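Sialyltransferase 0160 (PDB 4R84) transfers sialic acid from a CMP-activated donor, probably to galactoside acceptors in alpha-2,6 linkage, as a GT-B glycosyltransferase. Local coordinates at residues Pro355-Ile360 against Lys398-Phe403; Phe294-Tyr299 against Leu489-Val494. All blocks are in the same frame, centred on the assembly; numbering follows the deposited sequence.

Interaction 1: residues Pro355-Ile360 against Lys398-Phe403. With CA (calcium ion), chain F.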
loop_
_atom_site.group_PDB
_atom_site.type_symbol
_atom_site.label_atom_id
_atom_site.label_comp_id
_atom_site.label_asym_id
_atom_site.label_seq_id
_atom_site.Cartn_x
_atom_site.Cartn_y
_atom_site.Cartn_z
ATOM N N PRO A 355 4.055 -32.980 10.460
ATOM C CA PRO A 355 5.415 -32.432 10.541
ATOM C C PRO A 355 6.073 -32.206 9.169
ATOM O O PRO A 355 7.157 -31.627 9.111
ATOM C CB PRO A 355 6.164 -33.496 11.343
ATOM C CG PRO A 355 5.449 -34.762 11.000
ATOM C CD PRO A 355 3.996 -34.386 10.889
ATOM N N LEU A 356 5.425 -32.625 8.088
ATOM C CA LEU A 356 5.959 -32.360 6.752
ATOM C C LEU A 356 5.997 -30.872 6.418
ATOM O O LEU A 356 5.184 -30.107 6.913
ATOM C CB LEU A 356 5.144 -33.075 5.673
ATOM C CG LEU A 356 5.277 -34.597 5.597
ATOM C CD1 LEU A 356 4.463 -35.118 4.408
ATOM C CD2 LEU A 356 6.741 -34.965 5.471
ATOM N N PRO A 357 6.954 -30.465 5.567
ATOM C CA PRO A 357 6.945 -29.095 5.052
ATOM C C PRO A 357 5.695 -28.868 4.224
ATOM O O PRO A 357 5.046 -29.819 3.775
ATOM C CB PRO A 357 8.206 -29.021 4.190
ATOM C CG PRO A 357 8.501 -30.459 3.823
ATOM C CD PRO A 357 8.062 -31.267 5.006
ATOM N N ASN A 358 5.361 -27.602 4.023
ATOM C CA ASN A 358 4.069 -27.232 3.468
ATOM C C ASN A 358 4.131 -26.687 2.041
ATOM O O ASN A 358 4.975 -25.857 1.710
ATOM C CB ASN A 358 3.422 -26.223 4.429
ATOM C CG ASN A 358 3.366 -26.768 5.855
ATOM O OD1 ASN A 358 2.814 -27.845 6.078
ATOM N ND2 ASN A 358 3.992 -26.067 6.806
ATOM N N PHE A 359 3.224 -27.190 1.204
ATOM C CA PHE A 359 3.129 -26.824 -0.203
ATOM C C PHE A 359 1.779 -26.223 -0.485
ATOM O O PHE A 359 0.768 -26.837 -0.175
ATOM C CB PHE A 359 3.363 -28.070 -1.089
ATOM C CG PHE A 359 2.777 -27.989 -2.492
ATOM C CD1 PHE A 359 3.143 -26.983 -3.382
ATOM C CD2 PHE A 359 1.897 -28.973 -2.939
ATOM C CE1 PHE A 359 2.624 -26.940 -4.683
ATOM C CE2 PHE A 359 1.370 -28.942 -4.244
ATOM C CZ PHE A 359 1.729 -27.919 -5.114
ATOM N N ILE A 360 1.762 -25.015 -1.045
ATOM C CA ILE A 360 0.520 -24.447 -1.536
ATOM C C ILE A 360 0.449 -24.519 -3.045
ATOM O O ILE A 360 1.318 -23.989 -3.742
ATOM C CB ILE A 360 0.350 -22.970 -1.130
ATOM C CG1 ILE A 360 0.222 -22.839 0.375
ATOM C CG2 ILE A 360 -0.880 -22.396 -1.819
ATOM C CD1 ILE A 360 0.124 -21.373 0.826
ATOM N N LYS A 398 10.401 -33.375 -2.766
ATOM C CA LYS A 398 10.278 -34.121 -1.519
ATOM C C LYS A 398 8.809 -34.202 -1.122
ATOM O O LYS A 398 7.952 -33.686 -1.831
ATOM C CB LYS A 398 11.124 -33.488 -0.413
ATOM C CG LYS A 398 10.963 -32.004 -0.258
ATOM C CD LYS A 398 11.905 -31.488 0.811
ATOM C CE LYS A 398 11.952 -29.983 0.837
ATOM N NZ LYS A 398 12.880 -29.500 1.897
ATOM N N ASP A 399 8.511 -34.893 -0.028
ATOM C CA ASP A 399 7.129 -35.018 0.434
ATOM C C ASP A 399 6.677 -33.759 1.151
ATOM O O ASP A 399 7.352 -33.303 2.069
ATOM C CB ASP A 399 6.973 -36.235 1.350
ATOM C CG ASP A 399 7.303 -37.533 0.644
ATOM O OD1 ASP A 399 6.939 -37.663 -0.548
ATOM O OD2 ASP A 399 7.940 -38.409 1.272
ATOM N N TYR A 400 5.537 -33.209 0.727
ATOM C CA TYR A 400 4.943 -32.043 1.383
ATOM C C TYR A 400 3.514 -32.326 1.841
ATOM O O TYR A 400 2.805 -33.141 1.242
ATOM C CB TYR A 400 4.894 -30.855 0.423
ATOM C CG TYR A 400 6.215 -30.240 0.040
ATOM C CD1 TYR A 400 6.941 -30.749 -1.034
ATOM C CD2 TYR A 400 6.708 -29.118 0.698
ATOM C CE1 TYR A 400 8.141 -30.179 -1.426
ATOM C CE2 TYR A 400 7.919 -28.544 0.324
ATOM C CZ TYR A 400 8.623 -29.075 -0.743
ATOM O OH TYR A 400 9.818 -28.508 -1.132
ATOM N N ASP A 401 3.079 -31.626 2.882
ATOM C CA ASP A 401 1.656 -31.512 3.167
ATOM C C ASP A 401 1.005 -30.594 2.136
ATOM O O ASP A 401 1.547 -29.525 1.824
ATOM C CB ASP A 401 1.417 -30.962 4.572
ATOM C CG ASP A 401 1.914 -31.885 5.650
ATOM O OD1 ASP A 401 1.792 -33.125 5.479
ATOM O OD2 ASP A 401 2.399 -31.371 6.681
ATOM N N LEU A 402 -0.152 -31.002 1.618
ATOM C CA LEU A 402 -0.834 -30.258 0.558
ATOM C C LEU A 402 -1.836 -29.244 1.091
ATOM O O LEU A 402 -2.660 -29.539 1.960
ATOM C CB LEU A 402 -1.544 -31.188 -0.438
ATOM C CG LEU A 402 -0.740 -32.024 -1.453
ATOM C CD1 LEU A 402 0.479 -32.723 -0.882
ATOM C CD2 LEU A 402 -1.670 -33.018 -2.134
ATOM N N PHE A 403 -1.714 -28.038 0.554
ATOM C CA PHE A 403 -2.618 -26.926 0.807
ATOM C C PHE A 403 -3.076 -26.377 -0.537
ATOM O O PHE A 403 -2.321 -26.395 -1.516
ATOM C CB PHE A 403 -1.932 -25.827 1.616
ATOM C CG PHE A 403 -1.632 -26.212 3.036
ATOM C CD1 PHE A 403 -0.546 -27.027 3.345
ATOM C CD2 PHE A 403 -2.426 -25.739 4.069
ATOM C CE1 PHE A 403 -0.273 -27.376 4.662
ATOM C CE2 PHE A 403 -2.159 -26.087 5.383
ATOM C CZ PHE A 403 -1.088 -26.907 5.679
HETATM CA CA CA F . 3.150 -29.445 7.896
HETATM O O HOH W 1 4.952 -28.292 8.820
HETATM O O HOH W 2 0.559 -29.626 8.059
#
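N358, F359 and I360 lie beside D401, L402 and F403 as neighbouring parallel strands of a beta-alpha-beta unit, joined through helix 373-388 in one of the Rossmann-like domains of this GT-B enzyme. Three backbone hydrogen bonds hold the strands. D401 N gives to P357 O at 2.8 Å, F359 N gives to D401 O, and F403 N gives to F359 O at 2.9 Å, the N-H...O angle a bent 140°. F359 and D401 thus each use both the N-H and the C=O in this ladder.

Where the strands begin, a calcium ion ties them together. It takes L356 O, D401 OD2 at 2.4 Å, N358 OD1 and two waters, and the backbone carbonyls of Y351 and S354 complete seven ligands. L356 O and D401 OD2 are only 3.1 Å apart, two acceptors held close by the metal they share. With CG anti to its carbonyl carbon (chi1 -64°), D401 swings its carboxylate toward the L356 end, and OD1 rests against L356 CB and CD1. The N358 amide is fixed at both ends, OD1 on calcium and ND2 giving a hydrogen bond to one of the metal's waters.

Side chains meet on both faces of the sheet. On the face of F359, its CB meets Y400 CB at 3.5 Å, while the P357 ring crosses the Y400 side chain at about a right angle, CB against CD2. On the face of N358 and I360, I360 CG1 touches F403 CB, and the F403 ring stands nearly perpendicular to the N358 amide, the planes 85° apart, and also meets Y351 edge-to-face. Its CE1 comes within 3.4 Å of N358 OD1, the same oxygen that binds the calcium.

Interaction 2: residues Phe294-Tyr299 against Leu489-Val494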
loop_
_atom_site.group_PDB
_atom_site.type_symbol
_atom_site.label_atom_id
_atom_site.label_comp_id
_atom_site.label_asym_id
_atom_site.label_seq_id
_atom_site.Cartn_x
_atom_site.Cartn_y
_atom_site.Cartn_z
ATOM N N PHE A 294 7.999 0.109 -5.570
ATOM C CA PHE A 294 8.181 -1.010 -6.489
ATOM C C PHE A 294 8.153 -2.326 -5.707
ATOM O O PHE A 294 8.861 -2.465 -4.715
ATOM C CB PHE A 294 9.525 -0.895 -7.218
ATOM C CG PHE A 294 9.555 0.096 -8.349
ATOM C CD1 PHE A 294 9.589 1.464 -8.096
ATOM C CD2 PHE A 294 9.646 -0.345 -9.669
ATOM C CE1 PHE A 294 9.648 2.372 -9.132
ATOM C CE2 PHE A 294 9.711 0.557 -10.711
ATOM C CZ PHE A 294 9.710 1.921 -10.444
ATOM N N LEU A 295 7.362 -3.301 -6.143
ATOM C CA LEU A 295 7.459 -4.636 -5.544
ATOM C C LEU A 295 8.851 -5.243 -5.784
ATOM O O LEU A 295 9.357 -5.986 -4.941
ATOM C CB LEU A 295 6.329 -5.550 -6.022
ATOM C CG LEU A 295 6.006 -5.795 -7.480
ATOM C CD1 LEU A 295 6.875 -6.919 -8.024
ATOM C CD2 LEU A 295 4.547 -6.164 -7.560
ATOM N N ARG A 296 9.452 -4.943 -6.932
ATOM C CA ARG A 296 10.848 -5.312 -7.171
ATOM C C ARG A 296 11.651 -4.124 -7.706
ATOM O O ARG A 296 11.836 -3.973 -8.917
ATOM C CB ARG A 296 10.937 -6.501 -8.145
ATOM C CG ARG A 296 10.524 -7.829 -7.541
ATOM C CD ARG A 296 11.519 -8.313 -6.492
ATOM N NE ARG A 296 12.850 -8.537 -7.043
ATOM C CZ ARG A 296 13.270 -9.712 -7.512
ATOM N NH1 ARG A 296 12.452 -10.756 -7.483
ATOM N NH2 ARG A 296 14.498 -9.842 -8.002
ATOM N N GLU A 297 12.119 -3.268 -6.795
ATOM C CA GLU A 297 12.853 -2.071 -7.180
ATOM C C GLU A 297 14.130 -2.434 -7.924
ATOM O O GLU A 297 14.596 -1.685 -8.777
ATOM C CB GLU A 297 13.188 -1.198 -5.961
ATOM C CG GLU A 297 13.832 0.124 -6.366
ATOM C CD GLU A 297 14.441 0.890 -5.196
ATOM O OE1 GLU A 297 14.486 0.343 -4.076
ATOM O OE2 GLU A 297 14.884 2.039 -5.405
ATOM N N ASP A 298 14.688 -3.598 -7.606
ATOM C CA ASP A 298 15.932 -4.008 -8.238
ATOM C C ASP A 298 15.779 -4.296 -9.733
ATOM O O ASP A 298 16.781 -4.410 -10.427
ATOM C CB ASP A 298 16.512 -5.232 -7.524
ATOM C CG ASP A 298 15.557 -6.406 -7.499
ATOM O OD1 ASP A 298 14.333 -6.186 -7.410
ATOM O OD2 ASP A 298 16.037 -7.556 -7.551
ATOM N N TYR A 299 14.546 -4.363 -10.239
ATOM C CA TYR A 299 14.352 -4.513 -11.672
ATOM C C TYR A 299 15.030 -3.351 -12.395
ATOM O O TYR A 299 15.589 -3.531 -13.471
ATOM C CB TYR A 299 12.859 -4.594 -12.039
ATOM C CG TYR A 299 12.624 -4.910 -13.495
ATOM C CD1 TYR A 299 13.280 -5.979 -14.097
ATOM C CD2 TYR A 299 11.724 -4.181 -14.264
ATOM C CE1 TYR A 299 13.076 -6.288 -15.425
ATOM C CE2 TYR A 299 11.505 -4.491 -15.591
ATOM C CZ TYR A 299 12.191 -5.547 -16.170
ATOM O OH TYR A 299 12.011 -5.874 -17.494
ATOM N N LEU A 489 12.410 -14.328 -15.425
ATOM C CA LEU A 489 13.755 -14.877 -15.588
ATOM C C LEU A 489 14.825 -13.857 -15.196
ATOM O O LEU A 489 15.750 -14.185 -14.464
ATOM C CB LEU A 489 13.968 -15.362 -17.026
ATOM C CG LEU A 489 13.209 -16.633 -17.448
ATOM C CD1 LEU A 489 13.284 -16.840 -18.951
ATOM C CD2 LEU A 489 13.724 -17.875 -16.732
ATOM N N THR A 490 14.696 -12.626 -15.687
ATOM C CA THR A 490 15.640 -11.540 -15.374
ATOM C C THR A 490 15.693 -11.249 -13.870
ATOM O O THR A 490 16.758 -10.949 -13.308
ATOM C CB THR A 490 15.267 -10.252 -16.139
ATOM O OG1 THR A 490 15.387 -10.493 -17.546
ATOM C CG2 THR A 490 16.179 -9.087 -15.763
ATOM N N LEU A 491 14.533 -11.326 -13.233
ATOM C CA LEU A 491 14.408 -11.097 -11.797
ATOM C C LEU A 491 14.796 -12.318 -10.960
ATOM O O LEU A 491 14.856 -12.239 -9.740
ATOM C CB LEU A 491 12.976 -10.667 -11.460
ATOM C CG LEU A 491 12.584 -9.248 -11.872
ATOM C CD1 LEU A 491 11.082 -9.039 -11.655
ATOM C CD2 LEU A 491 13.394 -8.227 -11.091
ATOM N N GLY A 492 15.039 -13.462 -11.600
ATOM C CA GLY A 492 15.455 -14.638 -10.856
ATOM C C GLY A 492 14.335 -15.324 -10.090
ATOM O O GLY A 492 14.578 -16.153 -9.206
ATOM N N ILE A 493 13.100 -15.022 -10.460
ATOM C CA ILE A 493 11.963 -15.619 -9.782
ATOM C C ILE A 493 11.879 -17.073 -10.176
ATOM O O ILE A 493 11.633 -17.945 -9.345
ATOM C CB ILE A 493 10.653 -14.906 -10.133
ATOM C CG1 ILE A 493 10.733 -13.445 -9.685
ATOM C CG2 ILE A 493 9.469 -15.627 -9.487
ATOM C CD1 ILE A 493 9.551 -12.603 -10.118
ATOM N N VAL A 494 12.096 -17.316 -11.458
ATOM C CA VAL A 494 12.156 -18.673 -11.979
ATOM C C VAL A 494 13.345 -18.824 -12.920
ATOM O O VAL A 494 13.869 -17.841 -13.449
ATOM C CB VAL A 494 10.877 -19.052 -12.752
ATOM C CG1 VAL A 494 9.688 -19.134 -11.834
ATOM C CG2 VAL A 494 10.627 -18.061 -13.856
HETATM O O HOH W 3 13.859 -13.464 -7.145
#
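R296 reaches across to L491 at a Schellman motif, where helix 483-490 gives way to loop and G492 takes positive phi; the contact sets the loop after strand 290-294, an element of the large mixed sheet, against the C-terminal end of that helix. R296 NH2 donates to L491 O at 3.0 Å, in the carbonyl plane on a lone pair; the oxygen lies 17° out of the guanidinium plane. A water reinforces the link, accepting from R296 NH1 and donating to the same L491 O, so two donors grip this carbonyl. L491 also packs through its side chain: CD2 sits over one face of the guanidinium, offset toward the rim, and reaches Y299 CD1 at 3.8 Å. The Y299 ring turns its edge to T490 CG2, while I493 CG1 lies near R296 NH1.

Behind these contacts, D298 holds the arginine side-on within its own loop. The chain of R296 bends at chi2 and chi3 (-69° and -61°), curling the guanidinium back to the carboxylate. A type I turn from R296 to Y299, closed by Y299 N to R296 O, brings D298 into place. Farther out, Y240 of helix 237-246 receives a hydrogen bond from R296 N. Both carboxylate oxygens of D298 use their syn lone pairs in the salt bridge, OD1 taking R296 NE and OD2 taking NH2, each at 2.8 Å.

How the interactions relate
The two contacts do not touch; their centres are about 26 Å apart and their nearest atoms about 13 Å. Interaction 1 joins adjacent strands of the four-stranded parallel sheet, running from a partly exposed metal site into buried strand. Interaction 2 shares none of these elements: it brings a loop following strand 290-294 against a helix end far along the chain. Its touching residues are buried or partly so, with Y299, L491 and I493 buried. Their chemistry differs accordingly: between the strands, a regular backbone ladder and a calcium ion do the joining, whereas the loop and helix end meet through a single direct side-chain hydrogen bond, a water and a few apolar touches, and bury less than half the surface.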